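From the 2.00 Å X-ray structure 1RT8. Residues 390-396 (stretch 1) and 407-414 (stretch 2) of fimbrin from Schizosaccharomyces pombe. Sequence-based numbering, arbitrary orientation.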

ATOM      1  N   MET A 390      15.394  11.738   2.330  1.00 24.52           N
ATOM      2  CA  MET A 390      14.091  12.050   2.908  1.00 25.77           C
ATOM      3  C   MET A 390      14.188  13.285   3.799  1.00 26.21           C
ATOM      4  O   MET A 390      13.335  14.165   3.743  1.00 27.83           O
ATOM      5  N   ARG A 391      15.231  13.345   4.618  1.00 25.42           N
ATOM      6  CA  ARG A 391      15.414  14.461   5.534  1.00 27.56           C
ATOM      7  C   ARG A 391      15.587  15.811   4.838  1.00 28.93           C
ATOM      8  O   ARG A 391      14.999  16.815   5.261  1.00 25.94           O
ATOM      9  N   MET A 392      16.403  15.841   3.786  1.00 29.29           N
ATOM     10  CA  MET A 392      16.626  17.086   3.061  1.00 30.86           C
ATOM     11  C   MET A 392      15.339  17.526   2.388  1.00 30.76           C
ATOM     12  O   MET A 392      15.046  18.718   2.327  1.00 33.23           O
ATOM     13  N   ASN A 393      14.567  16.562   1.895  1.00 30.03           N
ATOM     14  CA  ASN A 393      13.305  16.863   1.234  1.00 29.68           C
ATOM     15  C   ASN A 393      12.370  17.582   2.207  1.00 30.96           C
ATOM     16  O   ASN A 393      11.672  18.521   1.821  1.00 28.50           O
ATOM     17  N   ILE A 394      12.353  17.138   3.465  1.00 30.07           N
ATOM     18  CA  ILE A 394      11.515  17.768   4.484  1.00 30.85           C
ATOM     19  C   ILE A 394      11.941  19.228   4.676  1.00 32.16           C
ATOM     20  O   ILE A 394      11.103  20.123   4.743  1.00 33.71           O
ATOM     21  N   THR A 395      13.244  19.461   4.760  1.00 32.95           N
ATOM     22  CA  THR A 395      13.769  20.811   4.936  1.00 35.74           C
ATOM     23  C   THR A 395      13.365  21.714   3.776  1.00 36.60           C
ATOM     24  O   THR A 395      12.879  22.828   3.982  1.00 35.08           O
ATOM     25  N   LYS A 396      13.572  21.224   2.556  1.00 36.76           N
ATOM     26  CA  LYS A 396      13.266  21.999   1.361  1.00 39.41           C
ATOM     27  C   LYS A 396      11.787  22.230   1.119  1.00 39.30           C
ATOM     28  O   LYS A 396      11.387  23.325   0.730  1.00 39.22           O
ATOM     29  N   THR A 407      17.431  25.822   6.385  1.00 46.39           N
ATOM     30  CA  THR A 407      18.153  25.685   7.647  1.00 47.27           C
ATOM     31  C   THR A 407      17.213  25.240   8.772  1.00 45.15           C
ATOM     32  O   THR A 407      17.197  25.826   9.854  1.00 46.39           O
ATOM     33  N   LEU A 408      16.427  24.204   8.508  1.00 42.56           N
ATOM     34  CA  LEU A 408      15.505  23.677   9.508  1.00 38.97           C
ATOM     35  C   LEU A 408      16.194  22.538  10.254  1.00 35.76           C
ATOM     36  O   LEU A 408      16.384  21.465   9.694  1.00 35.51           O
ATOM     37  N   SER A 409      16.572  22.766  11.508  1.00 31.58           N
ATOM     38  CA  SER A 409      17.247  21.727  12.277  1.00 30.39           C
ATOM     39  C   SER A 409      16.249  20.810  12.973  1.00 29.10           C
ATOM     40  O   SER A 409      15.053  21.091  13.018  1.00 27.65           O
ATOM     41  N   ASP A 410      16.760  19.708  13.509  1.00 29.23           N
ATOM     42  CA  ASP A 410      15.943  18.743  14.231  1.00 29.07           C
ATOM     43  C   ASP A 410      15.420  19.432  15.483  1.00 29.61           C
ATOM     44  O   ASP A 410      14.267  19.243  15.873  1.00 30.55           O
ATOM     45  N   SER A 411      16.273  20.235  16.112  1.00 29.88           N
ATOM     46  CA  SER A 411      15.871  20.951  17.309  1.00 31.43           C
ATOM     47  C   SER A 411      14.731  21.906  16.967  1.00 29.90           C
ATOM     48  O   SER A 411      13.789  22.034  17.746  1.00 31.64           O
ATOM     49  N   ASP A 412      14.809  22.573  15.814  1.00 28.72           N
ATOM     50  CA  ASP A 412      13.740  23.491  15.402  1.00 28.99           C
ATOM     51  C   ASP A 412      12.409  22.730  15.288  1.00 27.79           C
ATOM     52  O   ASP A 412      11.359  23.248  15.658  1.00 25.96           O
ATOM     53  N   MET A 413      12.452  21.506  14.764  1.00 26.04           N
ATOM     54  CA  MET A 413      11.230  20.703  14.628  1.00 26.22           C
ATOM     55  C   MET A 413      10.668  20.297  15.994  1.00 26.83           C
ATOM     56  O   MET A 413       9.452  20.361  16.217  1.00 29.02           O
ATOM     57  N   VAL A 414      11.548  19.881  16.902  1.00 26.74           N
ATOM     58  CA  VAL A 414      11.136  19.497  18.254  1.00 26.20           C
ATOM     59  C   VAL A 414      10.483  20.700  18.944  1.00 26.36           C
ATOM     60  O   VAL A 414       9.472  20.559  19.628  1.00 23.44           O
TER

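The contact between these two segments of fimbrin is organized around one long side chain. Arg 391 leaves its helix sideways to the second stretch, but its chi angles (chi1 t, chi2 p, chi3 t, chi4 79°) carry the guanidinium across to the turn that precedes the second helix. With the helix axes no closer than 12.5 Å, a residue of this length suits the gap. Arg 391 NE and NH2 both donate to Asp 410 OD1, at 3.1 and 3.0 Å, forming a salt bridge, while NH2 also donates to the backbone Leu 408 O at 2.9 Å. These acceptors lie at the edge of the guanidinium, near its plane, where its N-H bonds point. Asp 410, with chi1 m and chi2 27°, likewise starts sideways and brings its carboxylate nearer.

One face of the guanidinium is left to Met 413, whose SD lies 3.9 Å from Arg 391 NH2. Met 413 points toward the first helix in an m, t, p conformation, and its CE reaches Ile 394 CG2 at 4.1 Å. Ile 394 (chi1 m, chi2 t) also points toward the other stretch, so two buried apolar side chains meet beside the polar cluster.

Thr 395, one turn after Arg 391, has chi1 m. Its OG1 accepts a weak hydrogen bond from Arg 391 NH1 at 2.7 Å, helping to hold the arginine's end, and its CG2 packs 4.2 Å from Leu 408 CB. A small side chain fits here, where the CA atoms of Thr 395 and Leu 408 approach to 5.7 Å. Leu 408 (chi1 t, chi2 p) points inward.

Ser 409, the N-cap residue, points away; its N donates to Asp 412 OD2 at 2.9 Å, a bond that ties the turn to the helix start.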

ATOM      1  CB  MET A 390      13.567  10.876   3.748  1.00 26.04           C
ATOM      2  CG  MET A 390      12.348  11.228   4.609  1.00 25.29           C
ATOM      3  SD  MET A 390      11.621   9.809   5.507  1.00 30.10           S
ATOM      4  CE  MET A 390      10.701   9.022   4.214  1.00 26.28           C
ATOM      5  CB  ARG A 391      16.614  14.205   6.447  1.00 26.49           C
ATOM      6  CG  ARG A 391      16.846  15.296   7.476  1.00 27.25           C
ATOM      7  CD  ARG A 391      15.664  15.405   8.439  1.00 25.93           C
ATOM      8  NE  ARG A 391      15.851  16.476   9.415  1.00 27.12           N
ATOM      9  CZ  ARG A 391      15.660  17.773   9.173  1.00 26.33           C
ATOM     10  NH1 ARG A 391      15.273  18.184   7.974  1.00 26.28           N
ATOM     11  NH2 ARG A 391      15.847  18.664  10.144  1.00 27.65           N
ATOM     12  CB  MET A 392      17.719  16.921   2.010  1.00 31.58           C
ATOM     13  CG  MET A 392      18.091  18.228   1.323  1.00 32.47           C
ATOM     14  SD  MET A 392      18.581  19.491   2.522  1.00 36.04           S
ATOM     15  CE  MET A 392      20.237  18.952   2.947  1.00 34.43           C
ATOM     16  CB  ASN A 393      12.648  15.576   0.740  1.00 32.05           C
ATOM     17  CG  ASN A 393      11.414  15.835  -0.107  1.00 33.14           C
ATOM     18  OD1 ASN A 393      10.418  15.132   0.013  1.00 36.72           O
ATOM     19  ND2 ASN A 393      11.483  16.835  -0.975  1.00 32.41           N
ATOM     20  CB  ILE A 394      11.619  17.034   5.844  1.00 30.05           C
ATOM     21  CG1 ILE A 394      10.876  15.699   5.782  1.00 27.80           C
ATOM     22  CG2 ILE A 394      11.037  17.897   6.958  1.00 30.64           C
ATOM     23  CD1 ILE A 394      11.043  14.864   7.038  1.00 28.66           C
ATOM     24  CB  THR A 395      15.317  20.815   5.009  1.00 37.64           C
ATOM     25  OG1 THR A 395      15.750  20.067   6.151  1.00 38.52           O
ATOM     26  CG2 THR A 395      15.853  22.249   5.105  1.00 37.17           C
ATOM     27  CB  LYS A 396      13.892  21.340   0.129  1.00 42.06           C
ATOM     28  CG  LYS A 396      15.417  21.226   0.201  1.00 45.50           C
ATOM     29  CD  LYS A 396      16.071  22.583   0.372  1.00 47.93           C
ATOM     30  CE  LYS A 396      17.587  22.464   0.457  1.00 51.04           C
ATOM     31  NZ  LYS A 396      18.175  21.878  -0.782  1.00 51.93           N
ATOM     32  CB  THR A 407      18.825  27.021   8.048  1.00 49.61           C
ATOM     33  OG1 THR A 407      19.665  27.471   6.976  1.00 52.46           O
ATOM     34  CG2 THR A 407      19.680  26.849   9.310  1.00 51.22           C
ATOM     35  CB  LEU A 408      14.250  23.146   8.828  1.00 39.82           C
ATOM     36  CG  LEU A 408      13.176  22.636   9.781  1.00 40.28           C
ATOM     37  CD1 LEU A 408      12.614  23.811  10.569  1.00 39.57           C
ATOM     38  CD2 LEU A 408      12.082  21.936   8.991  1.00 40.87           C
ATOM     39  CB  SER A 409      18.159  22.347  13.339  1.00 29.74           C
ATOM     40  OG  SER A 409      17.390  22.788  14.447  1.00 30.56           O
ATOM     41  CB  ASP A 410      16.788  17.522  14.622  1.00 28.45           C
ATOM     42  CG  ASP A 410      16.950  16.515  13.480  1.00 28.52           C
ATOM     43  OD1 ASP A 410      16.897  16.908  12.291  1.00 28.30           O
ATOM     44  OD2 ASP A 410      17.141  15.320  13.780  1.00 28.77           O
ATOM     45  CB  SER A 411      17.050  21.724  17.909  1.00 33.91           C
ATOM     46  OG  SER A 411      17.472  22.770  17.051  1.00 40.97           O
ATOM     47  CB  ASP A 412      14.032  24.143  14.041  1.00 31.52           C
ATOM     48  CG  ASP A 412      15.242  25.067  14.064  1.00 33.08           C
ATOM     49  OD1 ASP A 412      15.471  25.746  15.082  1.00 31.05           O
ATOM     50  OD2 ASP A 412      15.956  25.124  13.043  1.00 35.05           O
ATOM     51  CB  MET A 413      11.499  19.462  13.767  1.00 25.75           C
ATOM     52  CG  MET A 413      11.828  19.800  12.321  1.00 25.88           C
ATOM     53  SD  MET A 413      12.185  18.345  11.313  1.00 27.87           S
ATOM     54  CE  MET A 413      10.555  17.725  11.001  1.00 22.75           C
ATOM     55  CB  VAL A 414      12.347  19.027  19.114  1.00 25.10           C
ATOM     56  CG1 VAL A 414      11.892  18.724  20.542  1.00 25.05           C
ATOM     57  CG2 VAL A 414      12.988  17.780  18.493  1.00 23.05           C
TER